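Local coordinates for NF-kappa-B inhibitor beta (Mus musculus, PDB 1OY3), which inhibits the transcription factor NF-kappa-B by binding it and trapping it in the cytoplasm, at residues Leu44-His50 / Gly70-Arg76; Val96-Pro100 / Trp147-Leu151. Residues are numbered along the deposited sequence.

Interaction 1. Residues Leu44-His50 / Gly70-Arg76; sequences LGQTALH and GVLVAER
Here the TALH signature of an ankyrin repeat meets the loop leading to the next. L44 and G45 turn (phi/psi -101/6, 78/8), Q46 and T47 are extended (-86/143, -104/-179) and 48-50 begin helix 48-55; 70-76 is irregular, with G45 in register with E75 (CA-CA 3.9 Å). T47 (chi1 p) is the N-cap in a capping box with H50 (m, chi2 127°): H50 N reaches T47 OG1 weakly at 3.3 Å, T47 N donates to H50 ND1 at 2.8 Å. E75 CB makes a CH-pi contact 4.2 Å from the H50 ring centroid, and E75 (p, p) leads its carboxylate away to H79 N. V73 chi1 t sets CG1 3.6 Å from T47 CG2. From R76 (p, t, t), L44 O takes N at 2.9 Å and, weakly, NH1 at 2.8 Å. A CB on G45 would clash with R76 N. H50 NE2 donates weakly to V73 O (3.1 Å) and H79 O; with ND1 accepting, this fits a neutral, NE2-protonated imidazole linking helix start to loop.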
ATOM      1  N   LEU C  44      13.963   8.933  -0.983  1.00 23.10           N
ATOM      2  CA  LEU C  44      12.705   8.213  -1.161  1.00 19.25           C
ATOM      3  C   LEU C  44      12.733   7.015  -0.208  1.00 15.78           C
ATOM      4  O   LEU C  44      11.831   6.183  -0.203  1.00 22.25           O
ATOM      5  CB  LEU C  44      12.554   7.753  -2.615  1.00 19.02           C
ATOM      6  CG  LEU C  44      12.347   8.881  -3.632  1.00 24.47           C
ATOM      7  CD1 LEU C  44      12.478   8.352  -5.063  1.00 17.16           C
ATOM      8  CD2 LEU C  44      10.972   9.508  -3.405  1.00 19.83           C
ATOM      9  N   GLY C  45      13.774   6.955   0.620  1.00 13.43           N
ATOM     10  CA  GLY C  45      13.920   5.870   1.575  1.00 15.52           C
ATOM     11  C   GLY C  45      14.430   4.593   0.933  1.00 22.01           C
ATOM     12  O   GLY C  45      14.472   3.537   1.563  1.00 23.76           O
ATOM     13  N   GLN C  46      14.825   4.690  -0.329  1.00 18.26           N
ATOM     14  CA  GLN C  46      15.315   3.530  -1.059  1.00 17.71           C
ATOM     15  C   GLN C  46      16.797   3.255  -0.868  1.00 22.78           C
ATOM     16  O   GLN C  46      17.609   4.173  -0.771  1.00 18.67           O
ATOM     17  CB  GLN C  46      15.060   3.716  -2.550  1.00 15.17           C
ATOM     18  CG  GLN C  46      13.617   3.928  -2.938  1.00 13.72           C
ATOM     19  CD  GLN C  46      13.499   4.423  -4.363  1.00 18.29           C
ATOM     20  OE1 GLN C  46      12.464   4.250  -5.023  1.00 21.62           O
ATOM     21  NE2 GLN C  46      14.557   5.066  -4.842  1.00  9.75           N
ATOM     22  N   THR C  47      17.147   1.976  -0.817  1.00 21.98           N
ATOM     23  CA  THR C  47      18.545   1.576  -0.695  1.00 18.58           C
ATOM     24  C   THR C  47      18.918   1.115  -2.101  1.00 14.07           C
ATOM     25  O   THR C  47      18.089   1.168  -3.015  1.00 16.54           O
ATOM     26  CB  THR C  47      18.707   0.398   0.277  1.00 24.66           C
ATOM     27  OG1 THR C  47      17.940  -0.716  -0.197  1.00 25.62           O
ATOM     28  CG2 THR C  47      18.226   0.794   1.674  1.00 25.12           C
ATOM     29  N   ALA C  48      20.151   0.665  -2.290  1.00 17.80           N
ATOM     30  CA  ALA C  48      20.570   0.183  -3.600  1.00 13.36           C
ATOM     31  C   ALA C  48      19.780  -1.082  -3.944  1.00 12.18           C
ATOM     32  O   ALA C  48      19.446  -1.324  -5.108  1.00 12.73           O
ATOM     33  CB  ALA C  48      22.059  -0.119  -3.591  1.00 19.01           C
ATOM     34  N   LEU C  49      19.484  -1.886  -2.922  1.00 14.94           N
ATOM     35  CA  LEU C  49      18.739  -3.134  -3.110  1.00 13.70           C
ATOM     36  C   LEU C  49      17.367  -2.797  -3.681  1.00  8.86           C
ATOM     37  O   LEU C  49      16.936  -3.391  -4.653  1.00 18.13           O
ATOM     38  CB  LEU C  49      18.550  -3.867  -1.770  1.00  3.85           C
ATOM     39  CG  LEU C  49      18.674  -5.393  -1.707  1.00 13.24           C
ATOM     40  CD1 LEU C  49      17.707  -5.954  -0.657  1.00  7.34           C
ATOM     41  CD2 LEU C  49      18.396  -5.992  -3.058  1.00  9.36           C
ATOM     42  N   HIS C  50      16.687  -1.842  -3.052  1.00 15.43           N
ATOM     43  CA  HIS C  50      15.360  -1.409  -3.487  1.00 14.26           C
ATOM     44  C   HIS C  50      15.390  -1.040  -4.963  1.00 11.57           C
ATOM     45  O   HIS C  50      14.511  -1.419  -5.740  1.00  9.32           O
ATOM     46  CB  HIS C  50      14.901  -0.174  -2.707  1.00  9.58           C
ATOM     47  CG  HIS C  50      14.489  -0.444  -1.294  1.00 20.99           C
ATOM     48  ND1 HIS C  50      15.021   0.243  -0.222  1.00 12.73           N
ATOM     49  CD2 HIS C  50      13.540  -1.262  -0.782  1.00 19.62           C
ATOM     50  CE1 HIS C  50      14.416  -0.136   0.888  1.00 20.90           C
ATOM     51  NE2 HIS C  50      13.512  -1.049   0.577  1.00 23.46           N
ATOM     52  N   GLY C  70      20.837  -5.125   3.651  1.00 23.69           N
ATOM     53  CA  GLY C  70      19.686  -5.409   4.497  1.00 24.83           C
ATOM     54  C   GLY C  70      18.440  -5.689   3.674  1.00 24.40           C
ATOM     55  O   GLY C  70      18.078  -4.922   2.789  1.00 28.46           O
ATOM     56  N   VAL C  71      17.764  -6.785   3.980  1.00 25.73           N
ATOM     57  CA  VAL C  71      16.591  -7.170   3.216  1.00 25.11           C
ATOM     58  C   VAL C  71      15.259  -6.732   3.838  1.00 24.82           C
ATOM     59  O   VAL C  71      14.199  -6.906   3.240  1.00 25.91           O
ATOM     60  CB  VAL C  71      16.604  -8.702   2.989  1.00 22.85           C
ATOM     61  CG1 VAL C  71      16.124  -9.431   4.236  1.00 20.60           C
ATOM     62  CG2 VAL C  71      15.779  -9.049   1.796  1.00 29.51           C
ATOM     63  N   LEU C  72      15.312  -6.164   5.035  1.00 22.20           N
ATOM     64  CA  LEU C  72      14.100  -5.710   5.711  1.00 24.35           C
ATOM     65  C   LEU C  72      13.956  -4.200   5.672  1.00 21.86           C
ATOM     66  O   LEU C  72      12.910  -3.669   6.032  1.00 24.97           O
ATOM     67  CB  LEU C  72      14.083  -6.183   7.171  1.00 18.48           C
ATOM     68  CG  LEU C  72      13.994  -7.693   7.394  1.00 27.47           C
ATOM     69  CD1 LEU C  72      13.823  -7.976   8.875  1.00 21.56           C
ATOM     70  CD2 LEU C  72      12.815  -8.266   6.625  1.00 27.22           C
ATOM     71  N   VAL C  73      15.001  -3.504   5.244  1.00 21.94           N
ATOM     72  CA  VAL C  73      14.942  -2.050   5.177  1.00 22.09           C
ATOM     73  C   VAL C  73      13.730  -1.677   4.340  1.00 20.60           C
ATOM     74  O   VAL C  73      13.430  -2.336   3.352  1.00 23.83           O
ATOM     75  CB  VAL C  73      16.229  -1.459   4.537  1.00 24.28           C
ATOM     76  CG1 VAL C  73      16.145   0.064   4.499  1.00 22.40           C
ATOM     77  CG2 VAL C  73      17.460  -1.904   5.340  1.00 19.22           C
ATOM     78  N   ALA C  74      13.020  -0.633   4.749  1.00 20.54           N
ATOM     79  CA  ALA C  74      11.833  -0.197   4.027  1.00 21.15           C
ATOM     80  C   ALA C  74      11.974   1.220   3.491  1.00 17.98           C
ATOM     81  O   ALA C  74      12.536   2.087   4.152  1.00 22.88           O
ATOM     82  CB  ALA C  74      10.623  -0.268   4.943  1.00 21.51           C
ATOM     83  N   GLU C  75      11.468   1.452   2.288  1.00 15.87           N
ATOM     84  CA  GLU C  75      11.513   2.786   1.720  1.00 18.82           C
ATOM     85  C   GLU C  75      10.320   3.590   2.229  1.00 18.56           C
ATOM     86  O   GLU C  75       9.660   3.176   3.185  1.00 23.14           O
ATOM     87  CB  GLU C  75      11.539   2.711   0.190  1.00 17.95           C
ATOM     88  CG  GLU C  75      10.587   1.721  -0.431  1.00 23.51           C
ATOM     89  CD  GLU C  75       9.173   2.248  -0.514  1.00 18.99           C
ATOM     90  OE1 GLU C  75       8.400   2.076   0.448  1.00 19.25           O
ATOM     91  OE2 GLU C  75       8.848   2.850  -1.549  1.00 17.46           O
ATOM     92  N   ARG C  76      10.041   4.720   1.582  1.00 22.13           N
ATOM     93  CA  ARG C  76       8.964   5.628   1.978  1.00 20.87           C
ATOM     94  C   ARG C  76       7.593   5.019   2.244  1.00 22.13           C
ATOM     95  O   ARG C  76       6.902   5.458   3.161  1.00 21.12           O
ATOM     96  CB  ARG C  76       8.805   6.738   0.943  1.00 24.95           C
ATOM     97  CG  ARG C  76       8.363   6.256  -0.426  1.00 26.60           C
ATOM     98  CD  ARG C  76       8.183   7.432  -1.383  1.00 33.48           C
ATOM     99  NE  ARG C  76       8.287   7.030  -2.786  1.00 37.35           N
ATOM    100  CZ  ARG C  76       9.281   6.289  -3.274  1.00 37.89           C
ATOM    101  NH1 ARG C  76      10.252   5.865  -2.474  1.00 30.01           N
ATOM    102  NH2 ARG C  76       9.309   5.976  -4.559  1.00 35.16           N
TER
HETATM  103  O   HOH W   1      16.880  -2.902   1.170  1.00 32.85           O

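Interaction 2. Residues Val96-Pro100 / Trp147-Leu151; sequences VLLQP and WRLQL
W147 lies at the apolar centre of this packing between ankyrin repeat 3 and the polypeptide leading to repeat 4. Its indole (chi1 p, chi2 -90°) lays one face against the backbone that leaves helix 91-97. W147 CZ3 is 3.4 Å from L98 C and 3.9 Å from L98 CB, while W147 CD1 comes 3.5 Å from Q99 C and 3.3 Å from P100 N. The proline ring adds P100 CD at 3.4 Å from W147 NE1. Beside the indole, L98 (m, t) meets L151 (m, t), CD2 to CD2, at 3.5 Å.

Helix 91-97 ends at L97, and L98 (phi/psi -77/53) is the centre of an inverse gamma turn, closed by a weak bond from Q99 N to L97 O at 2.9 Å. Q99 and P100 then run extended, P100 nearest W147 (CA-CA 5.9 Å). Residues 147-149 form a 3-10 turn, with Q150 N bonded to W147 O at 3.2 Å and L151 N to R148 O at 3.1 Å. This turn sets Q150 (m, t, chi3 73°) pointing toward the helix end, with Q150 OE1 3.5 Å from L97 CB. At the polar edge Q150 NE2 donates twice, to W147 O at 2.9 Å and, across the contact, to L97 O at 3.1 Å.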
ATOM      1  N   VAL C  96      15.859 -14.810  -5.716  1.00 19.37           N
ATOM      2  CA  VAL C  96      17.185 -14.560  -5.157  1.00 17.50           C
ATOM      3  C   VAL C  96      17.055 -14.220  -3.667  1.00 18.30           C
ATOM      4  O   VAL C  96      17.829 -14.694  -2.836  1.00 21.41           O
ATOM      5  CB  VAL C  96      17.874 -13.359  -5.853  1.00 20.27           C
ATOM      6  CG1 VAL C  96      19.155 -13.020  -5.134  1.00  7.97           C
ATOM      7  CG2 VAL C  96      18.135 -13.676  -7.327  1.00 17.06           C
ATOM      8  N   LEU C  97      16.071 -13.391  -3.335  1.00 18.95           N
ATOM      9  CA  LEU C  97      15.874 -12.982  -1.952  1.00 18.17           C
ATOM     10  C   LEU C  97      15.309 -14.065  -1.045  1.00 17.89           C
ATOM     11  O   LEU C  97      15.684 -14.149   0.126  1.00 14.09           O
ATOM     12  CB  LEU C  97      14.958 -11.759  -1.881  1.00 13.91           C
ATOM     13  CG  LEU C  97      15.475 -10.449  -2.487  1.00 16.48           C
ATOM     14  CD1 LEU C  97      14.373  -9.407  -2.428  1.00 13.23           C
ATOM     15  CD2 LEU C  97      16.723  -9.971  -1.739  1.00 12.78           C
ATOM     16  N   LEU C  98      14.418 -14.887  -1.593  1.00 16.84           N
ATOM     17  CA  LEU C  98      13.751 -15.940  -0.836  1.00 18.95           C
ATOM     18  C   LEU C  98      14.554 -17.217  -0.533  1.00 15.58           C
ATOM     19  O   LEU C  98      14.099 -18.325  -0.810  1.00 10.66           O
ATOM     20  CB  LEU C  98      12.444 -16.303  -1.550  1.00 19.64           C
ATOM     21  CG  LEU C  98      11.445 -15.139  -1.654  1.00 18.32           C
ATOM     22  CD1 LEU C  98      10.322 -15.496  -2.607  1.00 24.82           C
ATOM     23  CD2 LEU C  98      10.905 -14.806  -0.280  1.00 20.16           C
ATOM     24  N   GLN C  99      15.741 -17.046   0.038  1.00 17.04           N
ATOM     25  CA  GLN C  99      16.619 -18.161   0.408  1.00 16.89           C
ATOM     26  C   GLN C  99      17.752 -17.590   1.242  1.00 18.25           C
ATOM     27  O   GLN C  99      17.931 -16.382   1.289  1.00 17.47           O
ATOM     28  CB  GLN C  99      17.192 -18.845  -0.841  1.00 21.16           C
ATOM     29  CG  GLN C  99      18.100 -17.973  -1.695  1.00 15.24           C
ATOM     30  CD  GLN C  99      18.454 -18.626  -3.035  1.00 16.98           C
ATOM     31  OE1 GLN C  99      17.912 -18.263  -4.080  1.00 17.16           O
ATOM     32  NE2 GLN C  99      19.354 -19.595  -3.001  1.00 13.38           N
ATOM     33  N   PRO C 100      18.525 -18.454   1.919  1.00 16.44           N
ATOM     34  CA  PRO C 100      19.633 -17.965   2.738  1.00 17.95           C
ATOM     35  C   PRO C 100      20.594 -17.137   1.893  1.00 17.37           C
ATOM     36  O   PRO C 100      20.928 -17.516   0.778  1.00 16.41           O
ATOM     37  CB  PRO C 100      20.275 -19.252   3.246  1.00 17.56           C
ATOM     38  CG  PRO C 100      19.099 -20.186   3.342  1.00 19.73           C
ATOM     39  CD  PRO C 100      18.367 -19.911   2.063  1.00 18.50           C
ATOM     40  N   TRP C 147      16.030 -15.418   6.606  1.00 32.59           N
ATOM     41  CA  TRP C 147      15.544 -14.740   5.409  1.00 26.16           C
ATOM     42  C   TRP C 147      14.022 -14.769   5.320  1.00 23.32           C
ATOM     43  O   TRP C 147      13.431 -13.977   4.594  1.00 20.75           O
ATOM     44  CB  TRP C 147      16.128 -15.383   4.150  1.00 20.67           C
ATOM     45  CG  TRP C 147      15.767 -16.833   3.982  1.00 17.82           C
ATOM     46  CD1 TRP C 147      16.467 -17.910   4.445  1.00 21.59           C
ATOM     47  CD2 TRP C 147      14.594 -17.362   3.344  1.00 14.06           C
ATOM     48  NE1 TRP C 147      15.805 -19.077   4.135  1.00 20.39           N
ATOM     49  CE2 TRP C 147      14.652 -18.769   3.462  1.00 18.25           C
ATOM     50  CE3 TRP C 147      13.501 -16.783   2.687  1.00 16.09           C
ATOM     51  CZ2 TRP C 147      13.654 -19.607   2.946  1.00 17.70           C
ATOM     52  CZ3 TRP C 147      12.507 -17.618   2.170  1.00 15.74           C
ATOM     53  CH2 TRP C 147      12.591 -19.010   2.304  1.00 21.46           C
ATOM     54  N   ARG C 148      13.393 -15.683   6.057  1.00 21.09           N
ATOM     55  CA  ARG C 148      11.936 -15.814   6.048  1.00 25.10           C
ATOM     56  C   ARG C 148      11.197 -14.655   6.726  1.00 25.46           C
ATOM     57  O   ARG C 148       9.974 -14.544   6.625  1.00 25.65           O
ATOM     58  CB  ARG C 148      11.522 -17.140   6.699  1.00 26.78           C
ATOM     59  CG  ARG C 148      11.813 -18.374   5.859  1.00 29.19           C
ATOM     60  CD  ARG C 148      11.074 -19.591   6.428  1.00 37.69           C
ATOM     61  NE  ARG C 148      11.005 -20.701   5.480  1.00 40.78           N
ATOM     62  CZ  ARG C 148      12.042 -21.458   5.129  1.00 44.29           C
ATOM     63  NH1 ARG C 148      13.240 -21.228   5.653  1.00 48.46           N
ATOM     64  NH2 ARG C 148      11.885 -22.441   4.248  1.00 42.37           N
ATOM     65  N   LEU C 149      11.936 -13.800   7.422  1.00 22.91           N
ATOM     66  CA  LEU C 149      11.335 -12.650   8.079  1.00 26.09           C
ATOM     67  C   LEU C 149      10.855 -11.658   7.015  1.00 25.03           C
ATOM     68  O   LEU C 149      10.167 -10.695   7.333  1.00 25.31           O
ATOM     69  CB  LEU C 149      12.348 -11.971   9.008  1.00 24.62           C
ATOM     70  CG  LEU C 149      12.923 -12.864  10.113  1.00 29.08           C
ATOM     71  CD1 LEU C 149      14.047 -12.138  10.842  1.00 23.64           C
ATOM     72  CD2 LEU C 149      11.817 -13.259  11.080  1.00 23.49           C
ATOM     73  N   GLN C 150      11.226 -11.893   5.756  1.00 21.23           N
ATOM     74  CA  GLN C 150      10.812 -11.014   4.655  1.00 13.86           C
ATOM     75  C   GLN C 150       9.360 -11.303   4.266  1.00 14.53           C
ATOM     76  O   GLN C 150       8.614 -10.409   3.840  1.00 15.74           O
ATOM     77  CB  GLN C 150      11.681 -11.248   3.417  1.00 12.83           C
ATOM     78  CG  GLN C 150      13.149 -10.869   3.547  1.00 13.04           C
ATOM     79  CD  GLN C 150      13.969 -11.337   2.340  1.00 15.60           C
ATOM     80  OE1 GLN C 150      13.871 -10.770   1.249  1.00 14.50           O
ATOM     81  NE2 GLN C 150      14.761 -12.388   2.532  1.00 15.08           N
ATOM     82  N   LEU C 151       8.973 -12.559   4.429  1.00 17.35           N
ATOM     83  CA  LEU C 151       7.654 -13.037   4.064  1.00 19.66           C
ATOM     84  C   LEU C 151       6.499 -12.355   4.755  1.00 19.26           C
ATOM     85  O   LEU C 151       5.432 -12.192   4.177  1.00 19.24           O
ATOM     86  CB  LEU C 151       7.558 -14.550   4.312  1.00 20.91           C
ATOM     87  CG  LEU C 151       8.524 -15.435   3.525  1.00 28.42           C
ATOM     88  CD1 LEU C 151       8.255 -16.897   3.891  1.00 25.18           C
ATOM     89  CD2 LEU C 151       8.351 -15.204   2.020  1.00 18.13           C
TER

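In the fold
Interaction 1 closes before interaction 2 opens, so the two come in series along the ankyrin stack, their centres about 15 Å apart. Interaction 1 joins the start of helix 48-55 to the loop that follows helix 58-66; interaction 2 joins the end of helix 91-97 to the approach to helix 161-167. They touch directly: V71 CG2 of 70-76 lies 3.8 Å from L97 CD2 of 96-100, and L72 CD2 is 3.9 Å from Q150 CA of 147-151. Transcription factor p65 packs on L44 in interaction 1, whereas no other chain touches interaction 2, which is packing within the chain that joins repeat 3 to the segment before repeat 4, on the far side of the unmodelled residues 109-143.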